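Side-chain contacts in inactive Zymogen C11 Protease (Parabacteroides distasonis, PDB 6MZO), which is a clostripain-like cysteine protease of clan CD, captured as an inactive zymogen and probably cleaving peptide bonds only once processed: residues Ala11-Leu16 with His154-Leu159; Leu51-Lys56 with Ser83-Ala88; Leu63-Leu68 with Lys102-Asp107. All blocks are in the same frame, centred on the assembly; numbering follows the deposited sequence.

Interaction 1: residues Ala11-Leu16 with His154-Leu159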
ATOM      1  N   ALA A  11     -23.862 -11.540  -1.037  1.00 45.78           N
ATOM      2  CA  ALA A  11     -22.431 -11.553  -0.760  1.00 34.16           C
ATOM      3  C   ALA A  11     -22.008 -10.416   0.172  1.00 34.23           C
ATOM      4  O   ALA A  11     -22.290  -9.253  -0.100  1.00 32.20           O
ATOM      5  CB  ALA A  11     -21.661 -11.449  -2.052  1.00 34.63           C
ATOM      6  N   PRO A  12     -21.317 -10.752   1.272  1.00 31.61           N
ATOM      7  CA  PRO A  12     -20.969  -9.731   2.227  1.00 29.57           C
ATOM      8  C   PRO A  12     -19.910  -8.819   1.602  1.00 30.38           C
ATOM      9  O   PRO A  12     -19.818  -7.642   1.966  1.00 26.34           O
ATOM     10  CB  PRO A  12     -20.382 -10.538   3.409  1.00 31.55           C
ATOM     11  CG  PRO A  12     -21.300 -11.799   3.388  1.00 36.37           C
ATOM     12  CD  PRO A  12     -21.296 -12.106   1.883  1.00 35.10           C
ATOM     13  N   ARG A  13     -19.100  -9.378   0.693  1.00 24.85           N
ATOM     14  CA  ARG A  13     -18.065  -8.549   0.064  1.00 23.27           C
ATOM     15  C   ARG A  13     -17.687  -9.132  -1.306  1.00 23.67           C
ATOM     16  O   ARG A  13     -17.661 -10.371  -1.486  1.00 24.27           O
ATOM     17  CB  ARG A  13     -16.807  -8.441   0.930  1.00 22.04           C
ATOM     18  CG  ARG A  13     -15.723  -7.462   0.353  1.00 20.17           C
ATOM     19  CD  ARG A  13     -14.689  -7.012   1.440  1.00 22.92           C
ATOM     20  NE  ARG A  13     -15.437  -6.408   2.520  1.00 21.12           N
ATOM     21  CZ  ARG A  13     -15.759  -7.030   3.674  1.00 24.55           C
ATOM     22  NH1 ARG A  13     -15.184  -8.179   4.014  1.00 21.50           N
ATOM     23  NH2 ARG A  13     -16.682  -6.464   4.456  1.00 23.56           N
ATOM     24  N   THR A  14     -17.381  -8.256  -2.267  1.00 22.57           N
ATOM     25  CA  THR A  14     -16.666  -8.673  -3.450  1.00 22.36           C
ATOM     26  C   THR A  14     -15.261  -8.082  -3.404  1.00 23.80           C
ATOM     27  O   THR A  14     -15.140  -6.907  -3.157  1.00 21.94           O
ATOM     28  CB  THR A  14     -17.373  -8.164  -4.736  1.00 24.75           C
ATOM     29  OG1 THR A  14     -18.561  -8.928  -4.943  1.00 25.78           O
ATOM     30  CG2 THR A  14     -16.524  -8.255  -5.953  1.00 24.11           C
ATOM     31  N   VAL A  15     -14.252  -8.922  -3.494  1.00 19.33           N
ATOM     32  CA  VAL A  15     -12.849  -8.429  -3.512  1.00 17.76           C
ATOM     33  C   VAL A  15     -12.215  -8.683  -4.894  1.00 20.30           C
ATOM     34  O   VAL A  15     -12.334  -9.761  -5.488  1.00 19.98           O
ATOM     35  CB  VAL A  15     -12.036  -9.179  -2.433  1.00 20.08           C
ATOM     36  CG1 VAL A  15     -10.520  -8.768  -2.510  1.00 19.78           C
ATOM     37  CG2 VAL A  15     -12.559  -8.867  -1.004  1.00 20.53           C
ATOM     38  N   LEU A  16     -11.545  -7.645  -5.409  1.00 20.31           N
ATOM     39  CA  LEU A  16     -10.745  -7.688  -6.628  1.00 20.20           C
ATOM     40  C   LEU A  16      -9.274  -7.638  -6.209  1.00 20.67           C
ATOM     41  O   LEU A  16      -8.882  -6.746  -5.447  1.00 20.24           O
ATOM     42  CB  LEU A  16     -11.064  -6.477  -7.552  1.00 23.01           C
ATOM     43  CG  LEU A  16     -10.008  -6.297  -8.675  1.00 23.44           C
ATOM     44  CD1 LEU A  16     -10.133  -7.494  -9.639  1.00 24.08           C
ATOM     45  CD2 LEU A  16     -10.335  -4.939  -9.360  1.00 24.49           C
ATOM     46  N   HIS A 154     -16.045   3.357  -3.085  1.00 30.47           N
ATOM     47  CA  HIS A 154     -15.784   3.248  -1.680  1.00 33.71           C
ATOM     48  C   HIS A 154     -15.478   1.818  -1.304  1.00 30.38           C
ATOM     49  O   HIS A 154     -16.335   0.924  -1.409  1.00 30.61           O
ATOM     50  CB  HIS A 154     -16.931   3.723  -0.801  1.00 39.54           C
ATOM     51  CG  HIS A 154     -16.481   3.907   0.612  1.00 45.78           C
ATOM     52  ND1 HIS A 154     -15.835   5.054   1.036  1.00 52.59           N
ATOM     53  CD2 HIS A 154     -16.453   3.048   1.657  1.00 44.27           C
ATOM     54  CE1 HIS A 154     -15.483   4.910   2.303  1.00 51.43           C
ATOM     55  NE2 HIS A 154     -15.866   3.711   2.705  1.00 49.59           N
ATOM     56  N   PHE A 155     -14.251   1.621  -0.850  1.00 24.53           N
ATOM     57  CA  PHE A 155     -13.862   0.283  -0.464  1.00 22.38           C
ATOM     58  C   PHE A 155     -13.795   0.149   1.027  1.00 26.14           C
ATOM     59  O   PHE A 155     -13.451   1.094   1.707  1.00 25.03           O
ATOM     60  CB  PHE A 155     -12.439  -0.014  -1.004  1.00 23.49           C
ATOM     61  CG  PHE A 155     -12.389  -0.006  -2.488  1.00 24.63           C
ATOM     62  CD1 PHE A 155     -12.879  -1.083  -3.183  1.00 25.89           C
ATOM     63  CD2 PHE A 155     -11.861   1.081  -3.170  1.00 28.63           C
ATOM     64  CE1 PHE A 155     -12.882  -1.112  -4.602  1.00 28.58           C
ATOM     65  CE2 PHE A 155     -11.847   1.059  -4.550  1.00 27.64           C
ATOM     66  CZ  PHE A 155     -12.365  -0.034  -5.267  1.00 28.07           C
ATOM     67  N   ASP A 156     -14.094  -1.025   1.542  1.00 22.47           N
ATOM     68  CA  ASP A 156     -13.872  -1.213   3.002  1.00 22.65           C
ATOM     69  C   ASP A 156     -12.389  -1.193   3.299  1.00 21.72           C
ATOM     70  O   ASP A 156     -11.986  -0.753   4.411  1.00 23.77           O
ATOM     71  CB  ASP A 156     -14.471  -2.555   3.463  1.00 24.54           C
ATOM     72  CG  ASP A 156     -15.991  -2.509   3.562  1.00 28.05           C
ATOM     73  OD1 ASP A 156     -16.631  -1.531   3.143  1.00 26.72           O
ATOM     74  OD2 ASP A 156     -16.594  -3.450   4.102  1.00 29.25           O
ATOM     75  N   PHE A 157     -11.570  -1.749   2.409  1.00 18.31           N
ATOM     76  CA  PHE A 157     -10.126  -1.636   2.560  1.00 18.11           C
ATOM     77  C   PHE A 157      -9.433  -1.587   1.211  1.00 19.85           C
ATOM     78  O   PHE A 157      -9.977  -2.083   0.195  1.00 20.21           O
ATOM     79  CB  PHE A 157      -9.543  -2.832   3.370  1.00 20.92           C
ATOM     80  CG  PHE A 157      -9.678  -4.191   2.661  1.00 16.98           C
ATOM     81  CD1 PHE A 157      -8.731  -4.661   1.779  1.00 19.45           C
ATOM     82  CD2 PHE A 157     -10.810  -5.026   2.867  1.00 18.59           C
ATOM     83  CE1 PHE A 157      -8.854  -5.871   1.114  1.00 20.02           C
ATOM     84  CE2 PHE A 157     -10.918  -6.271   2.169  1.00 17.40           C
ATOM     85  CZ  PHE A 157      -9.964  -6.696   1.314  1.00 20.25           C
ATOM     86  N   ILE A 158      -8.238  -0.948   1.205  1.00 17.79           N
ATOM     87  CA  ILE A 158      -7.336  -1.177   0.072  1.00 18.72           C
ATOM     88  C   ILE A 158      -6.085  -1.759   0.681  1.00 19.50           C
ATOM     89  O   ILE A 158      -5.541  -1.182   1.660  1.00 19.86           O
ATOM     90  CB  ILE A 158      -6.966   0.111  -0.733  1.00 19.68           C
ATOM     91  CG1 ILE A 158      -8.220   0.729  -1.379  1.00 20.53           C
ATOM     92  CG2 ILE A 158      -5.882  -0.237  -1.766  1.00 20.34           C
ATOM     93  CD1 ILE A 158      -7.990   2.220  -1.919  1.00 21.44           C
ATOM     94  N   LEU A 159      -5.672  -2.913   0.156  1.00 17.20           N
ATOM     95  CA  LEU A 159      -4.427  -3.579   0.588  1.00 17.84           C
ATOM     96  C   LEU A 159      -3.393  -3.315  -0.492  1.00 19.68           C
ATOM     97  O   LEU A 159      -3.559  -3.749  -1.630  1.00 18.59           O
ATOM     98  CB  LEU A 159      -4.693  -5.071   0.768  1.00 19.35           C
ATOM     99  CG  LEU A 159      -3.573  -5.953   1.345  1.00 17.65           C
ATOM    100  CD1 LEU A 159      -4.126  -7.396   1.562  1.00 21.04           C
ATOM    101  CD2 LEU A 159      -2.384  -6.087   0.462  1.00 21.30           C
TER

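Interaction 2: residues Leu51-Lys56 with Ser83-Ala88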
ATOM      1  N   LEU A  51     -12.491 -11.995  -7.306  1.00 22.66           N
ATOM      2  CA  LEU A  51     -12.151 -11.750  -8.690  1.00 21.36           C
ATOM      3  C   LEU A  51     -10.673 -11.388  -8.754  1.00 23.69           C
ATOM      4  O   LEU A  51     -10.152 -10.696  -7.867  1.00 21.20           O
ATOM      5  CB  LEU A  51     -12.969 -10.588  -9.222  1.00 22.88           C
ATOM      6  CG  LEU A  51     -14.434 -10.890  -9.649  1.00 23.36           C
ATOM      7  CD1 LEU A  51     -14.342 -11.713 -10.948  1.00 30.32           C
ATOM      8  CD2 LEU A  51     -15.267 -11.590  -8.616  1.00 27.64           C
ATOM      9  N   ILE A  52      -9.985 -11.898  -9.782  1.00 22.30           N
ATOM     10  CA  ILE A  52      -8.529 -11.647  -9.997  1.00 22.67           C
ATOM     11  C   ILE A  52      -8.318 -11.094 -11.377  1.00 25.41           C
ATOM     12  O   ILE A  52      -8.938 -11.592 -12.356  1.00 25.65           O
ATOM     13  CB  ILE A  52      -7.709 -12.952  -9.932  1.00 24.54           C
ATOM     14  CG1 ILE A  52      -8.156 -13.847  -8.788  1.00 25.07           C
ATOM     15  CG2 ILE A  52      -6.200 -12.688  -9.865  1.00 24.60           C
ATOM     16  CD1 ILE A  52      -7.839 -13.306  -7.366  1.00 27.60           C
ATOM     17  N   TYR A  53      -7.427 -10.117 -11.494  1.00 24.83           N
ATOM     18  CA  TYR A  53      -7.008  -9.610 -12.808  1.00 27.07           C
ATOM     19  C   TYR A  53      -5.538  -9.854 -12.884  1.00 30.12           C
ATOM     20  O   TYR A  53      -4.778  -9.493 -11.911  1.00 26.99           O
ATOM     21  CB  TYR A  53      -7.296  -8.124 -12.957  1.00 27.29           C
ATOM     22  CG  TYR A  53      -6.724  -7.516 -14.213  1.00 29.65           C
ATOM     23  CD1 TYR A  53      -7.464  -7.499 -15.400  1.00 34.22           C
ATOM     24  CD2 TYR A  53      -5.456  -6.900 -14.200  1.00 30.92           C
ATOM     25  CE1 TYR A  53      -6.938  -6.932 -16.563  1.00 37.87           C
ATOM     26  CE2 TYR A  53      -4.918  -6.369 -15.361  1.00 34.58           C
ATOM     27  CZ  TYR A  53      -5.675  -6.375 -16.519  1.00 36.42           C
ATOM     28  OH  TYR A  53      -5.129  -5.770 -17.625  1.00 39.69           O
ATOM     29  N   THR A  54      -5.105 -10.474 -13.968  1.00 29.43           N
ATOM     30  CA  THR A  54      -3.674 -10.598 -14.192  1.00 32.44           C
ATOM     31  C   THR A  54      -3.287 -10.120 -15.565  1.00 38.07           C
ATOM     32  O   THR A  54      -4.104 -10.146 -16.522  1.00 34.48           O
ATOM     33  CB  THR A  54      -3.173 -12.049 -14.056  1.00 31.32           C
ATOM     34  OG1 THR A  54      -3.772 -12.851 -15.090  1.00 33.37           O
ATOM     35  CG2 THR A  54      -3.495 -12.669 -12.681  1.00 28.55           C
ATOM     36  N   ASP A  55      -2.006  -9.744 -15.699  1.00 34.72           N
ATOM     37  CA  ASP A  55      -1.420  -9.369 -17.007  1.00 37.77           C
ATOM     38  C   ASP A  55      -0.005  -9.934 -17.092  1.00 49.29           C
ATOM     39  O   ASP A  55       0.981  -9.211 -17.134  1.00 52.88           O
ATOM     40  CB  ASP A  55      -1.439  -7.848 -17.163  1.00 44.17           C
ATOM     41  CG  ASP A  55      -0.799  -7.367 -18.470  1.00 49.45           C
ATOM     42  OD1 ASP A  55      -0.906  -8.036 -19.519  1.00 48.56           O
ATOM     43  OD2 ASP A  55      -0.203  -6.289 -18.421  1.00 53.35           O
ATOM     44  N   LYS A  56       0.120 -11.241 -17.148  1.00 45.34           N
ATOM     45  CA  LYS A  56       1.439 -11.824 -17.082  1.00 42.99           C
ATOM     46  C   LYS A  56       2.139 -11.730 -18.424  1.00 50.82           C
ATOM     47  O   LYS A  56       1.508 -11.706 -19.494  1.00 56.09           O
ATOM     48  CB  LYS A  56       1.359 -13.284 -16.662  1.00 43.03           C
ATOM     49  CG  LYS A  56       0.855 -13.465 -15.216  1.00 43.99           C
ATOM     50  CD  LYS A  56       1.209 -14.830 -14.673  1.00 52.21           C
ATOM     51  CE  LYS A  56       0.132 -15.857 -14.978  1.00 59.58           C
ATOM     52  NZ  LYS A  56       0.429 -17.188 -14.356  1.00 62.90           N
ATOM     53  N   SER A  83      -4.256  -7.467 -26.151  1.00 75.34           N
ATOM     54  CA  SER A  83      -2.971  -7.326 -25.470  1.00 80.58           C
ATOM     55  C   SER A  83      -2.503  -5.865 -25.465  1.00 77.25           C
ATOM     56  O   SER A  83      -1.536  -5.527 -24.775  1.00 81.14           O
ATOM     57  CB  SER A  83      -1.897  -8.227 -26.085  1.00 88.78           C
ATOM     58  OG  SER A  83      -0.651  -7.989 -25.446  1.00 91.24           O
ATOM     59  N   ASN A  84      -3.203  -4.987 -26.186  1.00 70.27           N
ATOM     60  CA  ASN A  84      -2.897  -3.548 -26.079  1.00 67.10           C
ATOM     61  C   ASN A  84      -3.522  -2.891 -24.858  1.00 60.23           C
ATOM     62  O   ASN A  84      -3.421  -1.675 -24.682  1.00 59.84           O
ATOM     63  CB  ASN A  84      -3.337  -2.793 -27.325  1.00 69.24           C
ATOM     64  CG  ASN A  84      -4.830  -2.810 -27.512  1.00 70.99           C
ATOM     65  OD1 ASN A  84      -5.519  -3.607 -26.891  1.00 69.07           O
ATOM     66  ND2 ASN A  84      -5.331  -1.995 -28.440  1.00 75.54           N
ATOM     67  N   GLN A  85      -4.173  -3.695 -24.024  1.00 54.42           N
ATOM     68  CA  GLN A  85      -4.688  -3.185 -22.803  1.00 54.88           C
ATOM     69  C   GLN A  85      -3.478  -2.957 -21.917  1.00 54.41           C
ATOM     70  O   GLN A  85      -2.705  -3.884 -21.651  1.00 53.92           O
ATOM     71  CB  GLN A  85      -5.680  -4.160 -22.182  1.00 51.65           C
ATOM     72  CG  GLN A  85      -6.236  -3.601 -20.891  1.00 52.71           C
ATOM     73  CD  GLN A  85      -7.128  -4.550 -20.124  1.00 55.66           C
ATOM     74  OE1 GLN A  85      -6.674  -5.561 -19.613  1.00 55.95           O
ATOM     75  NE2 GLN A  85      -8.398  -4.196 -20.007  1.00 57.10           N
ATOM     76  N   ASN A  86      -3.295  -1.724 -21.473  1.00 53.19           N
ATOM     77  CA  ASN A  86      -2.207  -1.414 -20.544  1.00 50.99           C
ATOM     78  C   ASN A  86      -2.627  -1.574 -19.094  1.00 47.72           C
ATOM     79  O   ASN A  86      -3.390  -0.767 -18.567  1.00 47.70           O
ATOM     80  CB  ASN A  86      -1.710   0.001 -20.775  1.00 53.58           C
ATOM     81  CG  ASN A  86      -0.568   0.375 -19.865  1.00 57.39           C
ATOM     82  OD1 ASN A  86      -0.005  -0.461 -19.162  1.00 54.96           O
ATOM     83  ND2 ASN A  86      -0.193   1.651 -19.902  1.00 64.57           N
ATOM     84  N   SER A  87      -2.110  -2.601 -18.436  1.00 45.16           N
ATOM     85  CA  SER A  87      -2.562  -2.870 -17.090  1.00 44.41           C
ATOM     86  C   SER A  87      -1.981  -1.880 -16.081  1.00 42.06           C
ATOM     87  O   SER A  87      -2.506  -1.765 -14.989  1.00 40.44           O
ATOM     88  CB  SER A  87      -2.205  -4.298 -16.686  1.00 50.39           C
ATOM     89  OG  SER A  87      -0.794  -4.452 -16.586  1.00 58.12           O
ATOM     90  N   ALA A  88      -0.942  -1.131 -16.437  1.00 46.48           N
ATOM     91  CA  ALA A  88      -0.400  -0.164 -15.464  1.00 50.50           C
ATOM     92  C   ALA A  88      -1.096   1.204 -15.549  1.00 52.78           C
ATOM     93  O   ALA A  88      -0.621   2.208 -15.032  1.00 58.96           O
ATOM     94  CB  ALA A  88       1.108  -0.004 -15.646  1.00 53.25           C
TER
HETATM   95  O   HOH W   1      -0.012  -3.556 -19.679  1.00 59.65           O

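Interaction 3: residues Leu63-Leu68 with Lys102-Asp107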
ATOM      1  N   LEU A  63      -9.531 -11.303 -16.622  1.00 32.37           N
ATOM      2  CA  LEU A  63     -10.291 -11.174 -15.382  1.00 31.75           C
ATOM      3  C   LEU A  63     -10.946 -12.519 -15.125  1.00 33.43           C
ATOM      4  O   LEU A  63     -11.631 -13.049 -16.025  1.00 33.88           O
ATOM      5  CB  LEU A  63     -11.330 -10.042 -15.529  1.00 33.03           C
ATOM      6  CG  LEU A  63     -12.289  -9.815 -14.375  1.00 32.74           C
ATOM      7  CD1 LEU A  63     -11.510  -9.321 -13.162  1.00 29.13           C
ATOM      8  CD2 LEU A  63     -13.336  -8.784 -14.815  1.00 36.00           C
ATOM      9  N   PHE A  64     -10.735 -13.102 -13.934  1.00 29.96           N
ATOM     10  CA  PHE A  64     -11.332 -14.423 -13.690  1.00 29.94           C
ATOM     11  C   PHE A  64     -11.781 -14.495 -12.243  1.00 29.05           C
ATOM     12  O   PHE A  64     -11.273 -13.812 -11.373  1.00 25.33           O
ATOM     13  CB  PHE A  64     -10.368 -15.584 -14.013  1.00 28.36           C
ATOM     14  CG  PHE A  64      -8.966 -15.480 -13.345  1.00 27.50           C
ATOM     15  CD1 PHE A  64      -7.960 -14.772 -13.979  1.00 32.82           C
ATOM     16  CD2 PHE A  64      -8.706 -16.153 -12.146  1.00 27.30           C
ATOM     17  CE1 PHE A  64      -6.648 -14.694 -13.422  1.00 31.66           C
ATOM     18  CE2 PHE A  64      -7.418 -16.098 -11.558  1.00 30.38           C
ATOM     19  CZ  PHE A  64      -6.390 -15.376 -12.212  1.00 26.69           C
ATOM     20  N   GLN A  65     -12.749 -15.345 -12.005  1.00 28.45           N
ATOM     21  CA  GLN A  65     -13.251 -15.621 -10.670  1.00 24.46           C
ATOM     22  C   GLN A  65     -12.583 -16.898 -10.161  1.00 25.27           C
ATOM     23  O   GLN A  65     -12.287 -17.867 -10.928  1.00 25.98           O
ATOM     24  CB  GLN A  65     -14.793 -15.752 -10.748  1.00 25.88           C
ATOM     25  CG  GLN A  65     -15.355 -16.154  -9.351  1.00 24.80           C
ATOM     26  CD  GLN A  65     -16.891 -16.238  -9.348  1.00 25.65           C
ATOM     27  OE1 GLN A  65     -17.558 -16.418 -10.415  1.00 30.81           O
ATOM     28  NE2 GLN A  65     -17.465 -16.113  -8.150  1.00 29.67           N
ATOM     29  N   LEU A  66     -12.327 -16.931  -8.855  1.00 22.78           N
ATOM     30  CA  LEU A  66     -11.905 -18.171  -8.224  1.00 22.69           C
ATOM     31  C   LEU A  66     -12.981 -18.507  -7.251  1.00 27.01           C
ATOM     32  O   LEU A  66     -13.331 -17.650  -6.427  1.00 24.66           O
ATOM     33  CB  LEU A  66     -10.616 -18.017  -7.450  1.00 21.97           C
ATOM     34  CG  LEU A  66      -9.405 -17.793  -8.328  1.00 24.57           C
ATOM     35  CD1 LEU A  66      -8.131 -17.573  -7.449  1.00 24.85           C
ATOM     36  CD2 LEU A  66      -9.163 -18.980  -9.319  1.00 26.72           C
ATOM     37  N   LYS A  67     -13.483 -19.715  -7.290  1.00 27.25           N
ATOM     38  CA  LYS A  67     -14.476 -20.086  -6.324  1.00 29.73           C
ATOM     39  C   LYS A  67     -14.287 -21.514  -5.855  1.00 27.43           C
ATOM     40  O   LYS A  67     -13.568 -22.248  -6.442  1.00 28.72           O
ATOM     41  CB  LYS A  67     -15.861 -19.875  -6.882  1.00 31.07           C
ATOM     42  CG  LYS A  67     -16.192 -20.852  -7.962  1.00 29.54           C
ATOM     43  CD  LYS A  67     -17.459 -20.479  -8.704  1.00 52.19           C
ATOM     44  CE  LYS A  67     -18.589 -20.127  -7.786  1.00 54.61           C
ATOM     45  NZ  LYS A  67     -19.828 -19.828  -8.536  1.00 56.69           N
ATOM     46  N   LEU A  68     -14.900 -21.841  -4.739  1.00 24.85           N
ATOM     47  CA  LEU A  68     -14.856 -23.174  -4.215  1.00 26.88           C
ATOM     48  C   LEU A  68     -15.998 -23.977  -4.775  1.00 28.17           C
ATOM     49  O   LEU A  68     -17.075 -23.545  -4.804  1.00 28.82           O
ATOM     50  CB  LEU A  68     -14.989 -23.164  -2.708  1.00 32.84           C
ATOM     51  CG  LEU A  68     -13.723 -23.276  -1.902  1.00 35.72           C
ATOM     52  CD1 LEU A  68     -14.013 -23.415  -0.429  1.00 33.52           C
ATOM     53  CD2 LEU A  68     -12.818 -24.387  -2.377  1.00 34.41           C
ATOM     54  N   LYS A 102     -20.278  -4.366 -11.390  1.00 35.98           N
ATOM     55  CA  LYS A 102     -21.501  -4.603 -12.163  1.00 38.20           C
ATOM     56  C   LYS A 102     -21.901  -6.085 -12.162  1.00 37.73           C
ATOM     57  O   LYS A 102     -23.103  -6.426 -12.063  1.00 42.26           O
ATOM     58  CB  LYS A 102     -21.304  -4.070 -13.580  1.00 37.99           C
ATOM     59  N   GLU A 103     -20.939  -6.986 -12.259  1.00 37.14           N
ATOM     60  CA  GLU A 103     -21.271  -8.405 -12.402  1.00 37.07           C
ATOM     61  C   GLU A 103     -21.291  -9.146 -11.082  1.00 35.98           C
ATOM     62  O   GLU A 103     -21.959 -10.204 -10.961  1.00 38.74           O
ATOM     63  CB  GLU A 103     -20.316  -9.084 -13.368  1.00 40.66           C
ATOM     64  CG  GLU A 103     -20.250  -8.345 -14.681  1.00 48.21           C
ATOM     65  CD  GLU A 103     -19.506  -9.070 -15.792  1.00 62.09           C
ATOM     66  OE1 GLU A 103     -18.882 -10.123 -15.536  1.00 67.43           O
ATOM     67  OE2 GLU A 103     -19.538  -8.568 -16.940  1.00 69.61           O
ATOM     68  N   TYR A 104     -20.622  -8.570 -10.094  1.00 34.44           N
ATOM     69  CA  TYR A 104     -20.564  -9.162  -8.744  1.00 32.70           C
ATOM     70  C   TYR A 104     -20.942  -8.198  -7.629  1.00 32.35           C
ATOM     71  O   TYR A 104     -20.115  -7.891  -6.760  1.00 32.15           O
ATOM     72  CB  TYR A 104     -19.171  -9.738  -8.468  1.00 30.84           C
ATOM     73  CG  TYR A 104     -18.911 -10.876  -9.408  1.00 31.06           C
ATOM     74  CD1 TYR A 104     -18.289 -10.666 -10.643  1.00 33.63           C
ATOM     75  CD2 TYR A 104     -19.194 -12.159  -9.041  1.00 29.86           C
ATOM     76  CE1 TYR A 104     -18.083 -11.697 -11.512  1.00 34.99           C
ATOM     77  CE2 TYR A 104     -18.969 -13.215  -9.885  1.00 36.45           C
ATOM     78  CZ  TYR A 104     -18.407 -12.975 -11.120  1.00 36.70           C
ATOM     79  OH  TYR A 104     -18.171 -14.029 -11.929  1.00 40.51           O
ATOM     80  N   PRO A 105     -22.181  -7.698  -7.651  1.00 33.73           N
ATOM     81  CA  PRO A 105     -22.551  -6.700  -6.636  1.00 31.90           C
ATOM     82  C   PRO A 105     -22.524  -7.315  -5.233  1.00 36.32           C
ATOM     83  O   PRO A 105     -22.834  -8.506  -5.118  1.00 40.68           O
ATOM     84  CB  PRO A 105     -24.007  -6.311  -7.022  1.00 33.24           C
ATOM     85  CG  PRO A 105     -24.504  -7.438  -7.948  1.00 37.66           C
ATOM     86  CD  PRO A 105     -23.279  -7.977  -8.617  1.00 34.58           C
ATOM     87  N   ALA A 106     -22.204  -6.535  -4.204  1.00 33.07           N
ATOM     88  CA  ALA A 106     -22.080  -7.113  -2.839  1.00 29.98           C
ATOM     89  C   ALA A 106     -22.410  -6.037  -1.840  1.00 31.08           C
ATOM     90  O   ALA A 106     -22.566  -4.886  -2.226  1.00 32.61           O
ATOM     91  CB  ALA A 106     -20.688  -7.709  -2.589  1.00 27.88           C
ATOM     92  N   ASP A 107     -22.499  -6.411  -0.566  1.00 32.54           N
ATOM     93  CA  ASP A 107     -22.804  -5.471   0.507  1.00 36.95           C
ATOM     94  C   ASP A 107     -21.670  -4.470   0.664  1.00 39.96           C
ATOM     95  O   ASP A 107     -21.830  -3.406   1.265  1.00 34.97           O
ATOM     96  CB  ASP A 107     -23.016  -6.213   1.827  1.00 34.84           C
ATOM     97  CG  ASP A 107     -24.318  -7.048   1.836  1.00 39.53           C
ATOM     98  OD1 ASP A 107     -25.192  -6.762   1.019  1.00 40.34           O
ATOM     99  OD2 ASP A 107     -24.419  -7.989   2.658  1.00 42.40           O
TER

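Interaction 1: residues Ala11-Leu16 with His154-Leu159
Arg13 reaches from the N-terminal loop to Asp156, where NH2 donates to OD2 at 3.0 Å to form a salt bridge. The bond is bent, with an N-H...O angle of 138°. Across the contact NH2 bonds to OD2 alone, on the anti side of that oxygen, which is tilted out of the guanidinium plane. The guanidinium and carboxylate planes are turned 45° apart. Arg13 leaves the backbone with CG anti to N and then bends at chi3 (-57°), which turns the guanidinium aside while the aliphatic part of the chain lies against Phe157; CD sits 3.9 Å from ring atom CE2. In the mixed sheet of this clan CD protease, strand 109-115 runs between strands 14-19 and 155-162, and these side chains bridge across it on the face covered by helix 195-203. Phe157 holds CG between its backbone N and carbonyl carbon, which carries the ring toward Val15; its atom CZ comes within 4.1 Å of Val15 CG2, the two side chains crossing at about a right angle. The charged end has further partners: NH1 donates to the carbonyls of Met202 and Lys204, and NH2 to that of Lys205. A leucine in place of Arg13 would probably leave Asp156 without its cationic mate and these three carbonyls without their donor. Phe203 packs on Val15, and Met202 on Phe157.

Interaction 2: residues Leu51-Lys56 with Ser83-Ala88
The end of strand 49-54 meets the loop that leads from strand 72-80 to helix 90-103, with Tyr53 and Asp55 reaching Gln85 and Ser87. Tyr53 OH donates to Gln85 OE1 at 2.5 Å, a short bond. The two side chains approach from opposite directions, Gln85 extended, with ring and amide planes 55° apart; the hydroxyl lies above the carbonyl plane rather than on a lone pair. Ser87 CB comes to the hydroxyl from the CE2 side, 3.4 Å from Tyr53 OH, and Gln85 OE1 from the CE1 side, both near the ring plane. This connection carries the chain from the edge strand of the mixed sheet into helix 90-103, one of the helices that cover it, and Tyr53 also packs on Thr92 and Ile96 of that helix and stacks with Tyr18. Asp55 holds CG anti to its backbone N (chi1 178°), which directs the carboxylate at the loop: Ser87 OG donates to OD2 at 2.7 Å, on the anti side. Water 1 joins the same two residues, probably donating to Asp55 OD2 (3.0 Å) and accepting from Ser87 N (2.6 Å). Just before Ser87, Asn86 OD1 takes a bond from Ala88 N at 3.0 Å, an Asx turn.

Interaction 3: residues Leu63-Leu68 with Lys102-Asp107
Tyr104 brings the hydroxyl and CE2 of its phenol to the amide of Gln65, joining the first residue beyond helix 90-103 to strand 62-69 of the large mixed sheet. The helix belongs to the beta-alpha-beta crossover from strand 72-80 to the parallel strand 109-115, which passes over strands 62-69, 49-54 and 14-19. This contact sits on the sheet face that the helix covers, toward its edge; strand 62-69 is the neighbour of the outermost strand 72-80. The polar part is a single hydrogen bond, which the tyrosine hydroxyl donates to the amide oxygen of Gln65. At that oxygen the C=O...donor angle is 116°, and the hydroxyl stands well above the carbonyl plane, 64° out of it and not on a lone pair. The nonbonded part is the approach of the two flat groups, whose planes are 77° apart, nearly perpendicular. The amide runs beside the CE2 side of the phenol: Tyr104 CE2 is 3.5 Å from Gln65 OE1 and 3.7 Å from Gln65 NE2. Gln65 CB lies 4.0 Å from Tyr104 OH, and so the glutamine meets the hydroxyl with the base of its chain as well as with its end. The torsions explain this reach. Gln65 is extended, with CG anti to the backbone N, while Tyr104 has CG anti to its own carbonyl carbon, which sends the ring out toward the strand. Leu51 of strand 49-54 and Leu78 of strand 72-80 pack on the phenol, and Asn49 also touches it. The backbone carbonyl of Tyr104 accepts from Thr14 OG1. The bond across the contact, Tyr104 OH to Gln65 OE1, measures 2.9 Å.

In the fold
All three contacts serve the same mixed sheet. Interactions 1 and 2 are buried, and interaction 3 is partly buried toward the sheet edge. Strands 14-19, 49-54 and 62-69 are successive neighbours, so their segments join through the backbone: Val15 O to Leu51 N, and Ile52 N to Phe64 O. Interactions 2 and 3 lie toward the two ends of helix 90-103, about 17 Å apart between centres, and both use neutral tyrosine-to-glutamine bonds, though interaction 2 adds a carboxylate and a water. Interaction 1 instead pairs full charges beside an aromatic ring. It approaches interaction 3 through Ala11 O and Asp107 N.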